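PDB 3PES: uncharacterized protein gp49 from Pseudomonas phage YuA, which is of unknown function, a small single-chain phage protein with a three-stranded antiparallel sheet and a C-terminal helix. Local coordinates for residues A6-R11 and F79-G84; A13-L18 and E63-E68. All blocks are in the same frame, centred on the assembly; numbering follows the deposited sequence.

Both contacts join the three-stranded antiparallel sheet to the C-terminal part of the chain. Contact 1 sets the edge strand 6-12 against the end of helix 68-82. Contact 2 sets the turn after that strand, and the start of strand 15-25, against the loop between helices 60-63 and 68-82. Their centres lie about 15 Å apart. Along the chain contact 2 is nested inside the loop that contact 1 closes. The two meet where strands 6-12 and 15-25 pair, with a probable hydrogen bond from Cys17 N to Asp10 O. The hairpin of strands 6-12 and 15-25 thus meets the chain at both ends of helix 68-82.

Contact 1 (A6-R11 and F79-G84)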
# COMPACT_ATOMS: atom_id res chain seq x y z
N ALA A 6 -0.78 8.15 -5.79
CA ALA A 6 -1.31 7.24 -6.80
C ALA A 6 -2.69 6.82 -6.37
O ALA A 6 -3.02 6.81 -5.18
CB ALA A 6 -0.41 6.02 -6.94
N GLU A 7 -3.51 6.48 -7.35
CA GLU A 7 -4.84 5.94 -7.08
C GLU A 7 -5.03 4.75 -7.99
O GLU A 7 -4.54 4.73 -9.13
CB GLU A 7 -5.94 6.98 -7.35
N PHE A 8 -5.72 3.73 -7.50
CA PHE A 8 -6.10 2.61 -8.34
C PHE A 8 -7.44 2.03 -7.91
O PHE A 8 -7.83 2.12 -6.74
CB PHE A 8 -5.01 1.52 -8.38
CG PHE A 8 -4.67 0.92 -7.04
CD1 PHE A 8 -5.27 -0.27 -6.62
CD2 PHE A 8 -3.71 1.51 -6.21
CE1 PHE A 8 -4.93 -0.85 -5.38
CE2 PHE A 8 -3.36 0.92 -4.99
CZ PHE A 8 -3.98 -0.25 -4.57
N GLU A 9 -8.16 1.46 -8.87
CA GLU A 9 -9.43 0.81 -8.58
C GLU A 9 -9.19 -0.54 -7.91
O GLU A 9 -8.29 -1.30 -8.30
CB GLU A 9 -10.25 0.65 -9.87
N ASP A 10 -9.97 -0.82 -6.86
CA ASP A 10 -9.92 -2.10 -6.20
C ASP A 10 -11.31 -2.34 -5.62
O ASP A 10 -12.30 -1.78 -6.11
CB ASP A 10 -8.81 -2.14 -5.13
CG ASP A 10 -8.20 -3.54 -4.97
OD1 ASP A 10 -7.05 -3.74 -5.42
OD2 ASP A 10 -8.89 -4.44 -4.43
N ARG A 11 -11.39 -3.20 -4.61
CA ARG A 11 -12.65 -3.52 -3.95
C ARG A 11 -12.39 -3.63 -2.47
O ARG A 11 -11.27 -3.97 -2.07
CB ARG A 11 -13.24 -4.83 -4.49
CG ARG A 11 -13.53 -4.80 -5.99
CD ARG A 11 -14.28 -6.02 -6.50
NE ARG A 11 -14.64 -5.83 -7.91
CZ ARG A 11 -15.85 -5.48 -8.34
NH1 ARG A 11 -16.85 -5.30 -7.50
NH2 ARG A 11 -16.06 -5.32 -9.64
N PHE A 79 1.73 -2.17 -2.40
CA PHE A 79 3.13 -2.47 -2.70
C PHE A 79 3.35 -2.75 -4.19
O PHE A 79 4.26 -2.20 -4.81
CB PHE A 79 3.58 -3.67 -1.85
CG PHE A 79 5.05 -4.04 -2.01
CD1 PHE A 79 5.98 -3.69 -1.05
CD2 PHE A 79 5.48 -4.75 -3.12
CE1 PHE A 79 7.34 -4.03 -1.20
CE2 PHE A 79 6.82 -5.10 -3.26
CZ PHE A 79 7.74 -4.74 -2.30
N ASP A 80 2.50 -3.59 -4.77
CA ASP A 80 2.69 -3.97 -6.16
C ASP A 80 2.50 -2.76 -7.08
O ASP A 80 3.24 -2.58 -8.03
CB ASP A 80 1.70 -5.08 -6.55
CG ASP A 80 1.99 -6.40 -5.87
OD1 ASP A 80 3.10 -6.62 -5.32
OD2 ASP A 80 1.08 -7.25 -5.90
N ARG A 81 1.55 -1.88 -6.76
CA ARG A 81 1.35 -0.67 -7.55
C ARG A 81 2.56 0.26 -7.43
O ARG A 81 3.04 0.79 -8.44
CB ARG A 81 0.06 0.04 -7.09
CG ARG A 81 -0.15 1.43 -7.67
CD ARG A 81 -0.10 1.50 -9.20
NE ARG A 81 -0.20 2.89 -9.63
CZ ARG A 81 0.82 3.75 -9.66
NH1 ARG A 81 2.05 3.38 -9.28
NH2 ARG A 81 0.62 4.99 -10.05
N MSE A 82 3.06 0.45 -6.21
CA MSE A 82 4.11 1.44 -5.99
C MSE A 82 5.49 0.97 -6.36
O MSE A 82 6.38 1.78 -6.61
CB MSE A 82 4.09 1.94 -4.55
CG MSE A 82 2.75 2.60 -4.10
SE MSE A 82 2.09 3.97 -5.27
CE MSE A 82 3.53 5.26 -5.09
N GLU A 83 5.66 -0.35 -6.42
CA GLU A 83 6.95 -0.93 -6.78
C GLU A 83 6.99 -1.42 -8.23
O GLU A 83 7.93 -2.08 -8.64
CB GLU A 83 7.33 -2.05 -5.80
CG GLU A 83 7.49 -1.55 -4.36
CD GLU A 83 8.71 -0.69 -4.15
OE1 GLU A 83 9.73 -0.92 -4.85
OE2 GLU A 83 8.66 0.22 -3.29
N GLY A 84 5.96 -1.06 -9.00
CA GLY A 84 5.83 -1.53 -10.38
C GLY A 84 6.60 -0.67 -11.37
O GLY A 84 7.36 0.21 -10.97
O HOH W 1 -2.21 6.93 -10.16
O HOH W 2 -2.62 3.44 -10.80
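Arg81 CG lies anti to the backbone N (chi1 171°), and the chain then bends at chi2 (54°), which carries it past Phe8 and brings its guanidinium to Ala6. In Met82, a selenomethionine, CG lies anti to the carbonyl carbon and the chain bends at chi2. This brings its selenium SE to 3.6 Å from Ala6 CB. The same methyl carbon sits over one face of the Arg81 guanidinium, near the edge of the group rather than over its centre, with NH2 of Arg81 3.4 Å from Ala6 CB. Ala6 is buried at this point. The Phe8 and Arg81 side chains run antiparallel alongside one another, and Phe8 CD2 meets Arg81 CG obliquely at 3.8 Å. The ring and guanidinium planes are 44° apart. No direct hydrogen bond crosses the contact. Water does the bridging instead. One water lies in the guanidinium plane, 2.7 Å from Arg81 NE, and donates to Glu7 O at 2.9 Å. A second accepts from Glu7 N and, weakly, from Arg81 NH2. Strand 6-12 pairs with strand 15-25, and Phe8 also packs on Ala77 and Val78 of helix 68-82. The contact therefore joins an edge strand to the last turn of the C-terminal helix. The guanidinium serves two roles: its face packs on the Ala6 methyl, while its N-H groups turn to water, firmly at NE and weakly at NH2.

Contact 2 (A13-L18 and E63-E68); sequences AGIPCL and ERKLTE
Apolar packing between Ile15 and Lys65 carries this surface contact. Ile15 CD1 touches the aliphatic part of the lysine, 3.7 Å from Lys65 CD and 3.9 Å from Lys65 CE. The two side chains run roughly perpendicular to each other. Lys65 is extended as far as CE, and its bend at chi4 (-67°) turns NZ off the line of the chain. Ile15 also packs on Leu62 of helix 60-63. A looser approach lies beside this pair, where Ala13 CB is 4.4 Å from Lys65 O. Hydrogen bonds act within the loop and to its neighbours, and none crosses between the two segments. Leu66 N bonds to Glu63 O at 3.1 Å, closing a type I beta turn that presents Lys65. Thr67 is the N-cap of helix 68-82, its OG1 taking the N-H of Glu70. The carboxylate of Glu70 in turn accepts from Ala13 N, which links the hairpin turn to the start of the helix. The contact joins the turn and the first residue of strand 15-25 to the loop ahead of helix 68-82. Across it the lysine acts through its methylene groups, so the chemistry implies modest van der Waals packing at the surface rather than a charge-based link.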
# COMPACT_ATOMS: atom_id res chain seq x y z
N ALA A 13 -14.26 -5.81 0.41
CA ALA A 13 -15.26 -6.86 0.56
C ALA A 13 -16.21 -6.91 -0.66
O ALA A 13 -17.42 -6.98 -0.53
CB ALA A 13 -16.01 -6.71 1.89
N GLY A 14 -15.62 -6.85 -1.85
CA GLY A 14 -16.36 -6.98 -3.09
C GLY A 14 -17.02 -5.73 -3.64
O GLY A 14 -17.58 -5.76 -4.73
N ILE A 15 -16.96 -4.64 -2.89
CA ILE A 15 -17.58 -3.38 -3.31
C ILE A 15 -16.54 -2.49 -3.99
O ILE A 15 -15.49 -2.22 -3.40
CB ILE A 15 -18.18 -2.64 -2.11
CG1 ILE A 15 -19.24 -3.52 -1.44
CG2 ILE A 15 -18.80 -1.31 -2.54
CD1 ILE A 15 -19.63 -3.03 -0.08
N PRO A 16 -16.81 -2.03 -5.23
CA PRO A 16 -15.83 -1.21 -5.96
C PRO A 16 -15.45 0.07 -5.22
O PRO A 16 -16.30 0.73 -4.63
CB PRO A 16 -16.55 -0.85 -7.26
CG PRO A 16 -17.57 -1.88 -7.42
CD PRO A 16 -17.99 -2.33 -6.06
N CYS A 17 -14.17 0.41 -5.27
CA CYS A 17 -13.69 1.63 -4.64
C CYS A 17 -12.42 2.08 -5.31
O CYS A 17 -11.93 1.43 -6.23
CB CYS A 17 -13.41 1.41 -3.17
SG CYS A 17 -12.07 0.24 -2.84
N LEU A 18 -11.90 3.20 -4.83
CA LEU A 18 -10.60 3.68 -5.19
C LEU A 18 -9.70 3.54 -3.97
O LEU A 18 -10.11 3.85 -2.84
CB LEU A 18 -10.70 5.14 -5.60
CG LEU A 18 -9.72 5.80 -6.54
CD1 LEU A 18 -9.64 5.06 -7.86
CD2 LEU A 18 -10.22 7.20 -6.77
N GLU A 63 -14.63 2.15 4.71
CA GLU A 63 -13.58 1.98 5.71
C GLU A 63 -14.07 1.05 6.83
O GLU A 63 -13.33 0.17 7.27
CB GLU A 63 -13.14 3.34 6.25
N ARG A 64 -15.31 1.22 7.27
CA ARG A 64 -15.90 0.34 8.31
C ARG A 64 -16.04 -1.13 7.89
O ARG A 64 -16.13 -2.04 8.74
CB ARG A 64 -17.26 0.89 8.74
CG ARG A 64 -17.18 2.07 9.69
CD ARG A 64 -18.57 2.50 10.15
NE ARG A 64 -19.44 2.80 9.02
CZ ARG A 64 -20.76 3.01 9.08
NH1 ARG A 64 -21.40 2.96 10.25
NH2 ARG A 64 -21.43 3.28 7.97
N LYS A 65 -16.06 -1.37 6.59
CA LYS A 65 -16.17 -2.73 6.07
C LYS A 65 -14.83 -3.41 5.88
O LYS A 65 -14.78 -4.59 5.55
CB LYS A 65 -16.92 -2.74 4.74
CG LYS A 65 -18.37 -2.40 4.86
CD LYS A 65 -19.06 -2.73 3.56
CE LYS A 65 -20.54 -2.42 3.62
NZ LYS A 65 -21.24 -3.32 4.58
N LEU A 66 -13.74 -2.68 6.07
CA LEU A 66 -12.43 -3.31 6.02
C LEU A 66 -12.30 -4.32 7.14
O LEU A 66 -12.64 -4.06 8.30
CB LEU A 66 -11.31 -2.28 6.11
CG LEU A 66 -11.01 -1.42 4.89
CD1 LEU A 66 -10.10 -0.29 5.32
CD2 LEU A 66 -10.36 -2.23 3.78
N THR A 67 -11.82 -5.49 6.78
CA THR A 67 -11.38 -6.46 7.78
C THR A 67 -9.87 -6.46 7.78
O THR A 67 -9.24 -5.95 6.86
CB THR A 67 -11.85 -7.85 7.41
OG1 THR A 67 -11.33 -8.18 6.12
CG2 THR A 67 -13.38 -7.93 7.40
N GLU A 68 -9.25 -7.05 8.79
CA GLU A 68 -7.80 -7.19 8.78
C GLU A 68 -7.32 -7.97 7.56
O GLU A 68 -6.28 -7.67 7.00
CB GLU A 68 -7.29 -7.81 10.08
CG GLU A 68 -7.44 -6.87 11.28
CD GLU A 68 -6.82 -5.48 11.10
OE1 GLU A 68 -5.73 -5.36 10.49
OE2 GLU A 68 -7.42 -4.50 11.57